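Local coordinates for uncharacterized protein (PDB 3FOJ), which is of unknown function but has a rhodanese-like domain, so it may act as a sulfurtransferase that carries sulfur on a cysteine, at residues A[55-69]-A[80-93]. Sequence-based numbering, arbitrary orientation.
Sequences DNETYYIICKAGGRS and GVNAVNVEGGMDEF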
loop_
_atom_site.group_PDB
_atom_site.type_symbol
_atom_site.label_atom_id
_atom_site.label_comp_id
_atom_site.label_asym_id
_atom_site.label_seq_id
_atom_site.Cartn_x
_atom_site.Cartn_y
_atom_site.Cartn_z
ATOM N N ASP A 55 -1.966 15.624 0.615
ATOM C CA ASP A 55 -1.119 15.921 1.767
ATOM C C ASP A 55 -1.828 15.886 3.117
ATOM O O ASP A 55 -1.178 15.818 4.159
ATOM C CB ASP A 55 -0.447 17.285 1.588
ATOM C CG ASP A 55 0.451 17.336 0.368
ATOM O OD1 ASP A 55 1.316 16.444 0.228
ATOM O OD2 ASP A 55 0.296 18.267 -0.450
ATOM N N ASN A 56 -3.155 15.921 3.102
ATOM C CA ASN A 56 -3.928 15.917 4.339
ATOM C C ASN A 56 -4.320 14.505 4.768
ATOM O O ASN A 56 -4.921 14.310 5.824
ATOM C CB ASN A 56 -5.183 16.776 4.154
ATOM C CG ASN A 56 -5.665 17.402 5.449
ATOM O OD1 ASN A 56 -4.895 18.045 6.168
ATOM N ND2 ASN A 56 -6.947 17.234 5.746
ATOM N N GLU A 57 -3.961 13.518 3.951
ATOM C CA GLU A 57 -4.307 12.130 4.236
ATOM C C GLU A 57 -3.095 11.228 4.434
ATOM O O GLU A 57 -1.955 11.643 4.231
ATOM C CB GLU A 57 -5.173 11.581 3.104
ATOM C CG GLU A 57 -6.443 12.387 2.869
ATOM C CD GLU A 57 -7.173 11.979 1.607
ATOM O OE1 GLU A 57 -7.517 10.788 1.474
ATOM O OE2 GLU A 57 -7.404 12.853 0.744
ATOM N N THR A 58 -3.362 9.988 4.830
ATOM C CA THR A 58 -2.309 9.001 5.057
ATOM C C THR A 58 -2.517 7.812 4.131
ATOM O O THR A 58 -3.647 7.407 3.869
ATOM C CB THR A 58 -2.312 8.519 6.516
ATOM O OG1 THR A 58 -2.136 9.647 7.381
ATOM C CG2 THR A 58 -1.181 7.522 6.757
ATOM N N TYR A 59 -1.417 7.254 3.637
ATOM C CA TYR A 59 -1.486 6.126 2.717
ATOM C C TYR A 59 -0.702 4.911 3.196
ATOM O O TYR A 59 0.445 5.028 3.629
ATOM C CB TYR A 59 -0.973 6.558 1.341
ATOM C CG TYR A 59 -1.782 7.675 0.730
ATOM C CD1 TYR A 59 -1.606 9.004 1.133
ATOM C CD2 TYR A 59 -2.771 7.399 -0.210
ATOM C CE1 TYR A 59 -2.404 10.023 0.608
ATOM C CE2 TYR A 59 -3.568 8.398 -0.733
ATOM C CZ TYR A 59 -3.384 9.708 -0.323
ATOM O OH TYR A 59 -4.199 10.686 -0.843
ATOM N N TYR A 60 -1.341 3.747 3.109
ATOM C CA TYR A 60 -0.722 2.491 3.508
ATOM C C TYR A 60 -0.180 1.855 2.237
ATOM O O TYR A 60 -0.921 1.617 1.290
ATOM C CB TYR A 60 -1.753 1.595 4.201
ATOM C CG TYR A 60 -2.218 2.165 5.525
ATOM C CD1 TYR A 60 -3.209 3.145 5.582
ATOM C CD2 TYR A 60 -1.629 1.757 6.722
ATOM C CE1 TYR A 60 -3.598 3.712 6.809
ATOM C CE2 TYR A 60 -2.008 2.315 7.942
ATOM C CZ TYR A 60 -2.988 3.286 7.980
ATOM O OH TYR A 60 -3.353 3.828 9.193
ATOM N N ILE A 61 1.120 1.585 2.227
ATOM C CA ILE A 61 1.791 1.048 1.049
ATOM C C ILE A 61 2.087 -0.438 1.157
ATOM O O ILE A 61 2.653 -0.893 2.147
ATOM C CB ILE A 61 3.116 1.802 0.820
ATOM C CG1 ILE A 61 2.883 3.320 0.957
ATOM C CG2 ILE A 61 3.710 1.427 -0.525
ATOM C CD1 ILE A 61 1.827 3.908 0.021
ATOM N N ILE A 62 1.722 -1.193 0.123
ATOM C CA ILE A 62 1.954 -2.635 0.132
ATOM C C ILE A 62 2.564 -3.133 -1.182
ATOM O O ILE A 62 2.255 -2.624 -2.256
ATOM C CB ILE A 62 0.630 -3.397 0.435
ATOM C CG1 ILE A 62 0.929 -4.857 0.754
ATOM C CG2 ILE A 62 -0.335 -3.281 -0.742
ATOM C CD1 ILE A 62 -0.285 -5.614 1.260
ATOM N N CYS A 63 3.453 -4.117 -1.075
ATOM C CA CYS A 63 4.105 -4.704 -2.236
ATOM C C CYS A 63 4.073 -6.215 -2.046
ATOM O O CYS A 63 3.302 -6.719 -1.237
ATOM C CB CYS A 63 5.550 -4.211 -2.353
ATOM S SG CYS A 63 6.634 -4.692 -0.993
ATOM N N LYS A 64 4.897 -6.942 -2.791
ATOM C CA LYS A 64 4.923 -8.393 -2.661
ATOM C C LYS A 64 5.477 -8.880 -1.319
ATOM O O LYS A 64 4.838 -9.687 -0.640
ATOM C CB LYS A 64 5.749 -9.016 -3.794
ATOM C CG LYS A 64 6.013 -10.511 -3.620
ATOM C CD LYS A 64 7.094 -10.989 -4.581
ATOM C CE LYS A 64 7.563 -12.399 -4.241
ATOM N NZ LYS A 64 8.766 -12.783 -5.034
ATOM N N ALA A 65 6.646 -8.375 -0.929
ATOM C CA ALA A 65 7.296 -8.830 0.301
ATOM C C ALA A 65 7.496 -7.864 1.471
ATOM O O ALA A 65 7.917 -8.295 2.545
ATOM C CB ALA A 65 8.640 -9.469 -0.055
ATOM N N GLY A 66 7.226 -6.577 1.286
ATOM C CA GLY A 66 7.389 -5.646 2.393
ATOM C C GLY A 66 8.607 -4.735 2.375
ATOM O O GLY A 66 8.615 -3.681 3.023
ATOM N N GLY A 67 9.641 -5.135 1.646
ATOM C CA GLY A 67 10.846 -4.327 1.568
ATOM C C GLY A 67 10.707 -3.150 0.618
ATOM O O GLY A 67 11.001 -2.011 0.986
ATOM N N ARG A 68 10.256 -3.423 -0.604
ATOM C CA ARG A 68 10.076 -2.383 -1.615
ATOM C C ARG A 68 9.056 -1.341 -1.178
ATOM O O ARG A 68 9.200 -0.155 -1.483
ATOM C CB ARG A 68 9.632 -3.003 -2.940
ATOM C CG ARG A 68 10.650 -3.947 -3.551
ATOM C CD ARG A 68 10.076 -4.654 -4.767
ATOM N NE ARG A 68 11.006 -5.640 -5.311
ATOM C CZ ARG A 68 10.687 -6.536 -6.240
ATOM N NH1 ARG A 68 9.457 -6.575 -6.734
ATOM N NH2 ARG A 68 11.598 -7.396 -6.674
ATOM N N SER A 69 8.018 -1.781 -0.473
ATOM C CA SER A 69 7.001 -0.856 0.002
ATOM C C SER A 69 7.616 0.094 1.029
ATOM O O SER A 69 7.271 1.272 1.076
ATOM C CB SER A 69 5.828 -1.623 0.617
ATOM O OG SER A 69 6.289 -2.559 1.570
ATOM N N GLY A 80 7.023 14.901 1.538
ATOM C CA GLY A 80 5.886 15.496 2.227
ATOM C C GLY A 80 4.592 14.711 2.325
ATOM O O GLY A 80 3.556 15.269 2.683
ATOM N N VAL A 81 4.645 13.421 2.020
ATOM C CA VAL A 81 3.460 12.575 2.069
ATOM C C VAL A 81 3.449 11.713 3.329
ATOM O O VAL A 81 4.499 11.270 3.793
ATOM C CB VAL A 81 3.406 11.653 0.828
ATOM C CG1 VAL A 81 2.201 10.723 0.910
ATOM C CG2 VAL A 81 3.348 12.495 -0.441
ATOM N N ASN A 82 2.262 11.483 3.882
ATOM C CA ASN A 82 2.128 10.649 5.072
ATOM C C ASN A 82 1.916 9.215 4.613
ATOM O O ASN A 82 0.885 8.893 4.027
ATOM C CB ASN A 82 0.938 11.099 5.918
ATOM C CG ASN A 82 0.995 12.570 6.255
ATOM O OD1 ASN A 82 0.381 13.400 5.581
ATOM N ND2 ASN A 82 1.752 12.907 7.292
ATOM N N ALA A 83 2.889 8.352 4.887
ATOM C CA ALA A 83 2.799 6.958 4.465
ATOM C C ALA A 83 3.193 5.974 5.560
ATOM O O ALA A 83 4.024 6.272 6.414
ATOM C CB ALA A 83 3.667 6.739 3.237
ATOM N N VAL A 84 2.584 4.794 5.505
ATOM C CA VAL A 84 2.825 3.730 6.469
ATOM C C VAL A 84 3.074 2.431 5.712
ATOM O O VAL A 84 2.337 2.096 4.787
ATOM C CB VAL A 84 1.608 3.547 7.398
ATOM C CG1 VAL A 84 1.897 2.466 8.430
ATOM C CG2 VAL A 84 1.269 4.870 8.076
ATOM N N ASN A 85 4.114 1.703 6.104
ATOM C CA ASN A 85 4.440 0.450 5.439
ATOM C C ASN A 85 3.624 -0.718 5.987
ATOM O O ASN A 85 3.357 -0.790 7.184
ATOM C CB ASN A 85 5.931 0.145 5.606
ATOM C CG ASN A 85 6.375 -1.039 4.773
ATOM O OD1 ASN A 85 6.090 -1.102 3.582
ATOM N ND2 ASN A 85 7.081 -1.977 5.392
ATOM N N VAL A 86 3.206 -1.619 5.105
ATOM C CA VAL A 86 2.471 -2.800 5.538
ATOM C C VAL A 86 3.502 -3.927 5.563
ATOM O O VAL A 86 3.923 -4.429 4.518
ATOM C CB VAL A 86 1.336 -3.161 4.569
ATOM C CG1 VAL A 86 0.606 -4.397 5.081
ATOM C CG2 VAL A 86 0.367 -1.992 4.446
ATOM N N GLU A 87 3.920 -4.309 6.765
ATOM C CA GLU A 87 4.936 -5.340 6.928
ATOM C C GLU A 87 4.565 -6.695 6.335
ATOM O O GLU A 87 3.420 -7.136 6.422
ATOM C CB GLU A 87 5.268 -5.518 8.413
ATOM C CG GLU A 87 5.495 -4.210 9.160
ATOM C CD GLU A 87 6.118 -4.415 10.529
ATOM O OE1 GLU A 87 5.700 -5.354 11.242
ATOM O OE2 GLU A 87 7.018 -3.630 10.895
ATOM N N GLY A 88 5.546 -7.348 5.718
ATOM C CA GLY A 88 5.314 -8.663 5.147
ATOM C C GLY A 88 4.773 -8.711 3.731
ATOM O O GLY A 88 4.908 -9.728 3.053
ATOM N N GLY A 89 4.139 -7.629 3.290
ATOM C CA GLY A 89 3.598 -7.573 1.943
ATOM C C GLY A 89 2.419 -8.485 1.654
ATOM O O GLY A 89 1.833 -9.086 2.562
HETATM N N MSE A 90 2.063 -8.578 0.375
HETATM C CA MSE A 90 0.954 -9.421 -0.046
HETATM C C MSE A 90 1.239 -10.892 0.247
HETATM O O MSE A 90 0.311 -11.699 0.338
HETATM C CB MSE A 90 0.662 -9.215 -1.536
HETATM C CG MSE A 90 0.012 -7.867 -1.861
HETATM SE SE MSE A 90 -1.797 -7.675 -1.157
HETATM C CE MSE A 90 -2.729 -8.711 -2.501
ATOM N N ASP A 91 2.514 -11.246 0.391
ATOM C CA ASP A 91 2.864 -12.628 0.718
ATOM C C ASP A 91 2.175 -12.982 2.032
ATOM O O ASP A 91 1.550 -14.034 2.157
ATOM C CB ASP A 91 4.377 -12.805 0.915
ATOM C CG ASP A 91 5.154 -12.771 -0.385
ATOM O OD1 ASP A 91 4.565 -13.050 -1.449
ATOM O OD2 ASP A 91 6.369 -12.486 -0.336
ATOM N N GLU A 92 2.306 -12.101 3.019
ATOM C CA GLU A 92 1.695 -12.336 4.321
ATOM C C GLU A 92 0.207 -11.998 4.379
ATOM O O GLU A 92 -0.535 -12.583 5.173
ATOM C CB GLU A 92 2.460 -11.569 5.403
ATOM C CG GLU A 92 3.739 -12.275 5.839
ATOM C CD GLU A 92 4.525 -11.491 6.868
ATOM O OE1 GLU A 92 3.900 -10.871 7.753
ATOM O OE2 GLU A 92 5.772 -11.510 6.801
ATOM N N PHE A 93 -0.238 -11.064 3.544
ATOM C CA PHE A 93 -1.652 -10.707 3.534
ATOM C C PHE A 93 -2.462 -11.932 3.111
ATOM O O PHE A 93 -3.550 -12.182 3.634
ATOM C CB PHE A 93 -1.918 -9.559 2.555
ATOM C CG PHE A 93 -3.313 -9.002 2.649
ATOM C CD1 PHE A 93 -3.606 -7.967 3.531
ATOM C CD2 PHE A 93 -4.342 -9.541 1.886
ATOM C CE1 PHE A 93 -4.908 -7.476 3.651
ATOM C CE2 PHE A 93 -5.648 -9.059 2.000
ATOM C CZ PHE A 93 -5.931 -8.024 2.884
HETATM O O HOH W 1 -0.028 12.580 2.633
HETATM O O HOH W 2 4.343 -4.515 1.725
#
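Strands 58-62 and 82-86 are neighbours in the parallel sheet of the rhodanese-like fold, joined through helix 67-77 in a beta-alpha-beta crossover. Tyr-59 N donates to Asn-82 O and Val-84 N to Tyr-59 O. Ile-61 N then donates to Val-84 O (2.9 Å, N-H...O angle 169°), and Val-86 N to Ile-61 O. On one face, the Tyr-60 ring lies beside Val-84, pointing the same way, with CD2 3.8 Å from Val-84 CB. On the other, Ile-61 CG1 meets Ala-83 CB, and helix 67-77 packs over Ile-61. Ile-62 has CG1 anti to its backbone N (chi1 -167°) and an extended chain. This carries Ile-62 CD1 across selenomethionine Met-90, 3.5 Å from its SE.

Past the strands, Cys-63 begins the loop that leads into helix 67-77. In rhodaneses the catalytic cysteine loop occupies this place, so Cys-63 is probably the active-site cysteine. Two backbone N-H groups bond to carbonyls of this loop: Met-90 N donates to Cys-63 O (2.8 Å) and Asp-91 N to Lys-64 O. The Gly-89 backbone packs directly on the loop, its CA making a CA-H...O contact to Lys-64 O. Within the loop, Gly-66 N donates to Cys-63 SG (3.0 Å). A water accepts from Cys-63 N and donates to Ser-69 OG and Val-86 O.

From strand 82-86, the Asn-85 amide holds both the loop and the first turn of helix 67-77. Its OD1 accepts from Ser-69 OG at 2.5 Å, so short that the exact length is doubtful. Its ND2 reaches a lone pair of Gly-66 O in the carbonyl plane (3.3 Å).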